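PDB 1U0M: putative polyketide synthase from Streptomyces coelicolor, which catalyses the iterative condensation of five malonyl-CoA units and the cyclisation of the pentaketide to 1,3,6,8-tetrahydroxynaphthalene, a step in melanin biosynthesis. Local coordinates for residues A46-I50 against S189-N193; T104-V108 against E165-L169; C179-D184 against T237-F241. All blocks are in the same frame, centred on the assembly; numbering follows the deposited sequence.

Contact 1. Residues A46-I50 against S189-N193; sequences ALRLI and SLLCN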
loop_
_atom_site.group_PDB
_atom_site.type_symbol
_atom_site.label_atom_id
_atom_site.label_comp_id
_atom_site.label_asym_id
_atom_site.label_seq_id
_atom_site.Cartn_x
_atom_site.Cartn_y
_atom_site.Cartn_z
ATOM N N ALA A 46 28.965 -4.423 18.594
ATOM C CA ALA A 46 27.990 -5.009 17.684
ATOM C C ALA A 46 27.613 -6.415 18.123
ATOM O O ALA A 46 26.428 -6.737 18.280
ATOM C CB ALA A 46 28.550 -5.028 16.259
ATOM N N LEU A 47 28.628 -7.250 18.325
ATOM C CA LEU A 47 28.414 -8.631 18.754
ATOM C C LEU A 47 27.635 -8.754 20.067
ATOM O O LEU A 47 26.754 -9.610 20.195
ATOM C CB LEU A 47 29.764 -9.338 18.883
ATOM C CG LEU A 47 30.323 -10.048 17.641
ATOM C CD1 LEU A 47 29.805 -9.414 16.370
ATOM C CD2 LEU A 47 31.838 -10.011 17.686
ATOM N N ARG A 48 27.967 -7.907 21.042
ATOM C CA ARG A 48 27.309 -7.933 22.346
ATOM C C ARG A 48 25.826 -7.629 22.201
ATOM O O ARG A 48 24.970 -8.335 22.750
ATOM C CB ARG A 48 27.964 -6.910 23.298
ATOM C CG ARG A 48 27.254 -6.762 24.659
ATOM C CD ARG A 48 28.099 -5.963 25.670
ATOM N NE ARG A 48 28.228 -4.560 25.289
ATOM C CZ ARG A 48 27.264 -3.658 25.425
ATOM N NH1 ARG A 48 26.095 -4.000 25.948
ATOM N NH2 ARG A 48 27.456 -2.419 25.013
ATOM N N LEU A 49 25.537 -6.558 21.469
ATOM C CA LEU A 49 24.169 -6.116 21.217
ATOM C C LEU A 49 23.362 -7.241 20.584
ATOM O O LEU A 49 22.254 -7.555 21.020
ATOM C CB LEU A 49 24.185 -4.898 20.290
ATOM C CG LEU A 49 24.445 -3.531 20.949
ATOM C CD1 LEU A 49 25.637 -3.613 21.874
ATOM C CD2 LEU A 49 24.677 -2.480 19.879
ATOM N N ILE A 50 23.932 -7.855 19.560
ATOM C CA ILE A 50 23.258 -8.949 18.888
ATOM C C ILE A 50 22.984 -10.076 19.868
ATOM O O ILE A 50 21.849 -10.525 20.020
ATOM C CB ILE A 50 24.109 -9.476 17.717
ATOM C CG1 ILE A 50 24.163 -8.418 16.608
ATOM C CG2 ILE A 50 23.511 -10.774 17.182
ATOM C CD1 ILE A 50 25.069 -8.768 15.465
ATOM N N SER A 189 23.219 -1.272 11.388
ATOM C CA SER A 189 23.014 -2.252 10.324
ATOM C C SER A 189 23.385 -3.633 10.841
ATOM O O SER A 189 22.604 -4.573 10.726
ATOM C CB SER A 189 23.874 -1.901 9.104
ATOM O OG SER A 189 23.519 -0.627 8.606
ATOM N N LEU A 190 24.592 -3.738 11.404
ATOM C CA LEU A 190 25.078 -4.987 11.970
ATOM C C LEU A 190 24.059 -5.583 12.937
ATOM O O LEU A 190 23.826 -6.790 12.941
ATOM C CB LEU A 190 26.391 -4.742 12.695
ATOM C CG LEU A 190 27.645 -4.719 11.821
ATOM C CD1 LEU A 190 27.479 -3.799 10.641
ATOM C CD2 LEU A 190 28.807 -4.301 12.690
ATOM N N LEU A 191 23.456 -4.736 13.759
ATOM C CA LEU A 191 22.451 -5.189 14.698
ATOM C C LEU A 191 21.341 -5.855 13.910
ATOM O O LEU A 191 21.059 -7.032 14.093
ATOM C CB LEU A 191 21.869 -4.002 15.460
ATOM C CG LEU A 191 22.218 -3.895 16.937
ATOM C CD1 LEU A 191 21.643 -5.108 17.667
ATOM C CD2 LEU A 191 23.739 -3.824 17.093
ATOM N N CYS A 192 20.728 -5.076 13.022
ATOM C CA CYS A 192 19.633 -5.535 12.192
ATOM C C CYS A 192 19.927 -6.840 11.481
ATOM O O CYS A 192 19.038 -7.677 11.351
ATOM C CB CYS A 192 19.239 -4.452 11.187
ATOM S SG CYS A 192 18.408 -3.027 11.954
ATOM N N ASN A 193 21.167 -7.032 11.047
ATOM C CA ASN A 193 21.516 -8.265 10.370
ATOM C C ASN A 193 21.457 -9.496 11.283
ATOM O O ASN A 193 21.446 -10.631 10.793
ATOM C CB ASN A 193 22.905 -8.148 9.732
ATOM C CG ASN A 193 22.955 -7.108 8.621
ATOM O OD1 ASN A 193 21.917 -6.610 8.163
ATOM N ND2 ASN A 193 24.164 -6.781 8.178
#
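The carbonyl oxygen of A46 takes the helical bond from I50 N at 3.0 Å, and CD2 of L191 comes up beside the same oxygen at 4.1 Å. L191 is the main link between the two helices. Its side chain reaches among A46, L49 and I50. It meets L49 at about a right angle, methyl against methyl, with the two CD2 atoms 3.2 Å apart. L191 CD2 also presses on L49 CB at 3.4 Å. Both distances are tight for carbon pairs. The first torsion of L191 (chi1 -110°) is well off a staggered position, which fits a strained side chain. The other branch, CD1, lies near CG1 of I50. I50 sends its extended CG1 arm (chi2 175°) across to the second helix, where CD1 rests 3.4 Å from L190 O. Toward the start of both segments, L190 CD2 touches A46 CB at 3.7 Å. The helix axes come within 9.1 Å and cross at -38°; side-chain carbons make most of the contact. Helix 43-52 is thus packed on helix 187-195. Around this joint, L47 and I50 touch helix 26-37, L190 touches H40, and N193 O accepts a hydrogen bond from R58 of the short strand 57-60.

Contact 2. Residues T104-V108 against E165-L169; sequences TDIDV and EANAL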
loop_
_atom_site.group_PDB
_atom_site.type_symbol
_atom_site.label_atom_id
_atom_site.label_comp_id
_atom_site.label_asym_id
_atom_site.label_seq_id
_atom_site.Cartn_x
_atom_site.Cartn_y
_atom_site.Cartn_z
ATOM N N THR A 104 -13.658 -18.439 -1.660
ATOM C CA THR A 104 -14.795 -17.612 -2.022
ATOM C C THR A 104 -15.599 -16.922 -0.924
ATOM O O THR A 104 -16.594 -16.267 -1.213
ATOM C CB THR A 104 -15.771 -18.412 -2.890
ATOM O OG1 THR A 104 -15.029 -19.258 -3.778
ATOM C CG2 THR A 104 -16.634 -17.470 -3.713
ATOM N N ASP A 105 -15.197 -17.047 0.330
ATOM C CA ASP A 105 -15.961 -16.378 1.372
ATOM C C ASP A 105 -15.297 -15.087 1.823
ATOM O O ASP A 105 -15.792 -14.396 2.718
ATOM C CB ASP A 105 -16.172 -17.319 2.560
ATOM C CG ASP A 105 -17.399 -18.198 2.391
ATOM O OD1 ASP A 105 -18.465 -17.837 2.934
ATOM O OD2 ASP A 105 -17.300 -19.236 1.702
ATOM N N ILE A 106 -14.179 -14.759 1.183
ATOM C CA ILE A 106 -13.421 -13.557 1.508
ATOM C C ILE A 106 -13.791 -12.423 0.557
ATOM O O ILE A 106 -13.756 -12.587 -0.662
ATOM C CB ILE A 106 -11.900 -13.831 1.403
ATOM C CG1 ILE A 106 -11.535 -15.070 2.231
ATOM C CG2 ILE A 106 -11.113 -12.604 1.871
ATOM C CD1 ILE A 106 -11.775 -14.923 3.723
ATOM N N ASP A 107 -14.142 -11.273 1.118
ATOM C CA ASP A 107 -14.522 -10.125 0.304
ATOM C C ASP A 107 -13.344 -9.195 0.037
ATOM O O ASP A 107 -13.357 -8.434 -0.924
ATOM C CB ASP A 107 -15.638 -9.323 0.985
ATOM C CG ASP A 107 -16.866 -10.163 1.299
ATOM O OD1 ASP A 107 -16.885 -10.819 2.364
ATOM O OD2 ASP A 107 -17.815 -10.171 0.479
ATOM N N VAL A 108 -12.327 -9.256 0.889
ATOM C CA VAL A 108 -11.173 -8.387 0.733
ATOM C C VAL A 108 -9.874 -9.039 1.184
ATOM O O VAL A 108 -9.810 -9.634 2.261
ATOM C CB VAL A 108 -11.361 -7.088 1.547
ATOM C CG1 VAL A 108 -11.554 -7.430 3.011
ATOM C CG2 VAL A 108 -10.154 -6.174 1.382
ATOM N N GLU A 165 -21.310 -8.766 7.361
ATOM C CA GLU A 165 -21.220 -10.165 6.977
ATOM C C GLU A 165 -19.988 -10.432 6.116
ATOM O O GLU A 165 -19.905 -11.463 5.446
ATOM C CB GLU A 165 -22.492 -10.575 6.231
ATOM C CG GLU A 165 -23.779 -10.468 7.056
ATOM C CD GLU A 165 -23.962 -11.622 8.034
ATOM O OE1 GLU A 165 -23.889 -11.391 9.263
ATOM O OE2 GLU A 165 -24.176 -12.764 7.566
ATOM N N ALA A 166 -19.027 -9.508 6.150
ATOM C CA ALA A 166 -17.804 -9.623 5.357
ATOM C C ALA A 166 -16.635 -10.334 6.036
ATOM O O ALA A 166 -16.372 -10.137 7.225
ATOM C CB ALA A 166 -17.360 -8.244 4.901
ATOM N N ASN A 167 -15.932 -11.153 5.257
ATOM C CA ASN A 167 -14.764 -11.891 5.730
ATOM C C ASN A 167 -13.516 -11.383 5.017
ATOM O O ASN A 167 -13.457 -11.373 3.787
ATOM C CB ASN A 167 -14.912 -13.381 5.436
ATOM C CG ASN A 167 -15.853 -14.076 6.389
ATOM O OD1 ASN A 167 -16.099 -15.272 6.257
ATOM N ND2 ASN A 167 -16.377 -13.339 7.361
ATOM N N ALA A 168 -12.514 -10.975 5.789
ATOM C CA ALA A 168 -11.274 -10.473 5.212
ATOM C C ALA A 168 -10.123 -11.454 5.401
ATOM O O ALA A 168 -10.070 -12.188 6.384
ATOM C CB ALA A 168 -10.922 -9.129 5.834
ATOM N N LEU A 169 -9.208 -11.472 4.442
ATOM C CA LEU A 169 -8.048 -12.345 4.517
ATOM C C LEU A 169 -6.782 -11.517 4.662
ATOM O O LEU A 169 -6.430 -10.739 3.774
ATOM C CB LEU A 169 -7.932 -13.216 3.267
ATOM C CG LEU A 169 -6.673 -14.103 3.247
ATOM C CD1 LEU A 169 -6.696 -15.065 4.430
ATOM C CD2 LEU A 169 -6.589 -14.866 1.931
#
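I106 lies across N167 and L169. Its CB is 3.8 Å from N167 O, and its CG1 passes close to L169 CB. The CG2 branch, anti to the backbone N, drops to 3.3 Å from N167 O and 3.4 Å from L169 N. The tip, CD1, ends 3.9 Å from N167 CB, and the two side chains cross at about a right angle. N167 O is held more firmly by D107 N, which donates to it at 2.8 Å, nearly in line with the carbonyl (163°). The D107 side chain answers this bond: OD1 accepts N167 N at 3.1 Å through its anti lone pair. D107 therefore grips N167 through both backbone and carboxylate. With an alanine in place of D107, N167 N would probably lose its acceptor and the A166 side of the strand end would be less firmly held. One residue on, V108 O takes L169 N at 2.9 Å in a nearly straight bond. This starts the parallel pairing of V108 with A168, whose side chains press together (V108 CG1 to A168 CB, 3.4 Å). The contact opens a parallel strand pair of the central sheet. Strand 108-112 lies between 137-141 and 167-175, which a beta-alpha-beta crossover through helix 148-162 connects. F159 of that helix packs on V108 and A166, while V204 of strand 198-206 and F132 pack on I106 and L169.

Contact 3. Residues C179-D184 against T237-F241; sequences CYQPTD and TGFHF. With GOL (glycerol), chain D.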
loop_
_atom_site.group_PDB
_atom_site.type_symbol
_atom_site.label_atom_id
_atom_site.label_comp_id
_atom_site.label_asym_id
_atom_site.label_seq_id
_atom_site.Cartn_x
_atom_site.Cartn_y
_atom_site.Cartn_z
ATOM N N CYS A 179 16.856 -8.197 1.989
ATOM C CA CYS A 179 17.164 -6.789 2.129
ATOM C C CYS A 179 18.517 -6.653 2.794
ATOM O O CYS A 179 18.876 -5.591 3.262
ATOM C CB CYS A 179 16.078 -6.074 2.938
ATOM S SG CYS A 179 14.533 -5.826 2.009
ATOM N N TYR A 180 19.277 -7.744 2.827
ATOM C CA TYR A 180 20.618 -7.720 3.413
ATOM C C TYR A 180 21.525 -6.915 2.484
ATOM O O TYR A 180 21.592 -7.202 1.286
ATOM C CB TYR A 180 21.168 -9.144 3.559
ATOM C CG TYR A 180 22.634 -9.184 3.936
ATOM C CD1 TYR A 180 23.084 -8.656 5.159
ATOM C CD2 TYR A 180 23.579 -9.690 3.052
ATOM C CE1 TYR A 180 24.444 -8.630 5.472
ATOM C CE2 TYR A 180 24.932 -9.670 3.354
ATOM C CZ TYR A 180 25.360 -9.137 4.560
ATOM O OH TYR A 180 26.704 -9.086 4.828
ATOM N N GLN A 181 22.220 -5.917 3.031
ATOM C CA GLN A 181 23.111 -5.059 2.245
ATOM C C GLN A 181 24.543 -5.069 2.766
ATOM O O GLN A 181 24.889 -4.306 3.679
ATOM C CB GLN A 181 22.612 -3.613 2.258
ATOM C CG GLN A 181 21.147 -3.433 1.931
ATOM C CD GLN A 181 20.814 -3.586 0.453
ATOM O OE1 GLN A 181 19.645 -3.606 0.090
ATOM N NE2 GLN A 181 21.832 -3.671 -0.395
ATOM N N PRO A 182 25.410 -5.903 2.168
ATOM C CA PRO A 182 26.818 -6.015 2.570
ATOM C C PRO A 182 27.470 -4.653 2.781
ATOM O O PRO A 182 28.343 -4.492 3.643
ATOM C CB PRO A 182 27.447 -6.764 1.403
ATOM C CG PRO A 182 26.342 -7.614 0.922
ATOM C CD PRO A 182 25.161 -6.688 0.946
ATOM N N THR A 183 27.032 -3.681 1.990
ATOM C CA THR A 183 27.548 -2.321 2.052
ATOM C C THR A 183 27.248 -1.538 3.335
ATOM O O THR A 183 28.018 -0.658 3.706
ATOM C CB THR A 183 27.029 -1.492 0.861
ATOM O OG1 THR A 183 25.600 -1.491 0.872
ATOM C CG2 THR A 183 27.507 -2.083 -0.451
ATOM N N ASP A 184 26.122 -1.821 3.993
ATOM C CA ASP A 184 25.766 -1.120 5.225
ATOM C C ASP A 184 26.701 -1.608 6.342
ATOM O O ASP A 184 26.588 -2.746 6.810
ATOM C CB ASP A 184 24.294 -1.383 5.578
ATOM C CG ASP A 184 23.321 -0.670 4.630
ATOM O OD1 ASP A 184 22.095 -0.916 4.698
ATOM O OD2 ASP A 184 23.782 0.148 3.817
ATOM N N THR A 237 20.775 -0.557 -5.033
ATOM C CA THR A 237 21.004 -1.859 -4.408
ATOM C C THR A 237 19.750 -2.384 -3.720
ATOM O O THR A 237 19.709 -3.513 -3.217
ATOM C CB THR A 237 22.138 -1.775 -3.366
ATOM O OG1 THR A 237 22.176 -0.457 -2.824
ATOM C CG2 THR A 237 23.484 -2.090 -3.994
ATOM N N GLY A 238 18.719 -1.553 -3.680
ATOM C CA GLY A 238 17.486 -1.983 -3.064
ATOM C C GLY A 238 17.123 -1.177 -1.846
ATOM O O GLY A 238 17.383 0.023 -1.785
ATOM N N PHE A 239 16.530 -1.849 -0.868
ATOM C CA PHE A 239 16.101 -1.185 0.345
ATOM C C PHE A 239 17.104 -1.332 1.474
ATOM O O PHE A 239 17.446 -2.452 1.872
ATOM C CB PHE A 239 14.738 -1.738 0.788
ATOM C CG PHE A 239 13.662 -1.594 -0.251
ATOM C CD1 PHE A 239 13.646 -0.492 -1.106
ATOM C CD2 PHE A 239 12.653 -2.546 -0.368
ATOM C CE1 PHE A 239 12.645 -0.344 -2.054
ATOM C CE2 PHE A 239 11.650 -2.406 -1.311
ATOM C CZ PHE A 239 11.641 -1.305 -2.159
ATOM N N HIS A 240 17.574 -0.189 1.971
ATOM C CA HIS A 240 18.518 -0.142 3.080
ATOM C C HIS A 240 17.737 0.319 4.315
ATOM O O HIS A 240 17.237 1.441 4.377
ATOM C CB HIS A 240 19.668 0.844 2.786
ATOM C CG HIS A 240 20.558 0.423 1.659
ATOM N ND1 HIS A 240 20.099 0.258 0.366
ATOM C CD2 HIS A 240 21.889 0.171 1.619
ATOM C CE1 HIS A 240 21.111 -0.070 -0.418
ATOM N NE2 HIS A 240 22.208 -0.131 0.317
ATOM N N PHE A 241 17.634 -0.567 5.292
ATOM C CA PHE A 241 16.900 -0.295 6.510
ATOM C C PHE A 241 17.666 0.578 7.507
ATOM O O PHE A 241 18.809 0.286 7.853
ATOM C CB PHE A 241 16.516 -1.621 7.176
ATOM C CG PHE A 241 15.541 -1.469 8.298
ATOM C CD1 PHE A 241 14.288 -0.906 8.071
ATOM C CD2 PHE A 241 15.869 -1.880 9.586
ATOM C CE1 PHE A 241 13.369 -0.756 9.112
ATOM C CE2 PHE A 241 14.947 -1.729 10.638
ATOM C CZ PHE A 241 13.704 -1.170 10.395
HETATM C C1 GOL D . 21.859 -3.954 5.812
HETATM O O1 GOL D . 21.834 -5.387 5.763
HETATM C C2 GOL D . 20.440 -3.528 6.149
HETATM O O2 GOL D . 20.546 -2.270 6.836
HETATM C C3 GOL D . 19.664 -3.415 4.865
HETATM O O3 GOL D . 18.298 -3.041 5.020
#
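Q181 turns its CG beside the backbone N (chi1 -49°) and bends again at chi2 (-75°), which lays the rest of its side chain over the ring of H240. CG sits above the ring face in a CH-pi contact, 3.8 Å from the centroid. The amide follows it, stacked on the same ring with the planes only 11° apart. D184 comes to the ring edge instead. Its OD2 lies in the ring plane, 2.9 Å from H240 CD2, and the carboxylate is strongly tilted to the ring. T183 adds its OG1 at the edge, 3.7 Å from H240 NE2. The imidazole is thus flanked over one face and at its edge, and its ND1 gives a weak bond to G238 O. Q181 to D184 form a type I beta turn, closed by D184 N to Q181 O at 2.8 Å. The turn packs against the second strand of a beta hairpin, made by strands 230-235 and 238-243. F241 of this strand meets the ring of F196, and the two probably correspond to the phenylalanine pair at the active-site entrance of chalcone synthase. The ring of F239 stacks on Y232 and on F117 of the second subunit, and C179 SG lies at the ring edge, 4.3 Å from F239 CB. A glycerol, probably from the crystallisation liquor, bridges the two segments. Q181 N donates to its O1 at 2.8 Å, almost straight. Its O2 gives a bond to D184 OD1 at 3.0 Å. F241 N binds its O3 at 2.6 Å, and that hydroxyl also gives a weak bond to F239 O. Y180 is tied on through R76 and R36, while F241 touches C192 of helix 187-195.

In the fold
Contacts 1 and 3 have centres about 15 Å apart. The loop of contact 3 leads into helix 187-195 of contact 1, and the two touch: S189 OG lies 3.2 Å from D184 CB, and C192 SG 3.7 Å from F241 CD2. N193 OD1 also binds the glycerol of contact 3. A polyethylene glycol, probably from the crystallisation liquor, runs about 4 Å from the C179 side chain and about 6 Å from that of L190. C179 is about 11 Å, side chain to side chain, from C146, the probable catalytic cysteine. Contact 2 lies across the chain's centre, about 41 Å from contact 1 and 36 Å from contact 3, centre to centre. Strand 167-175 begins there.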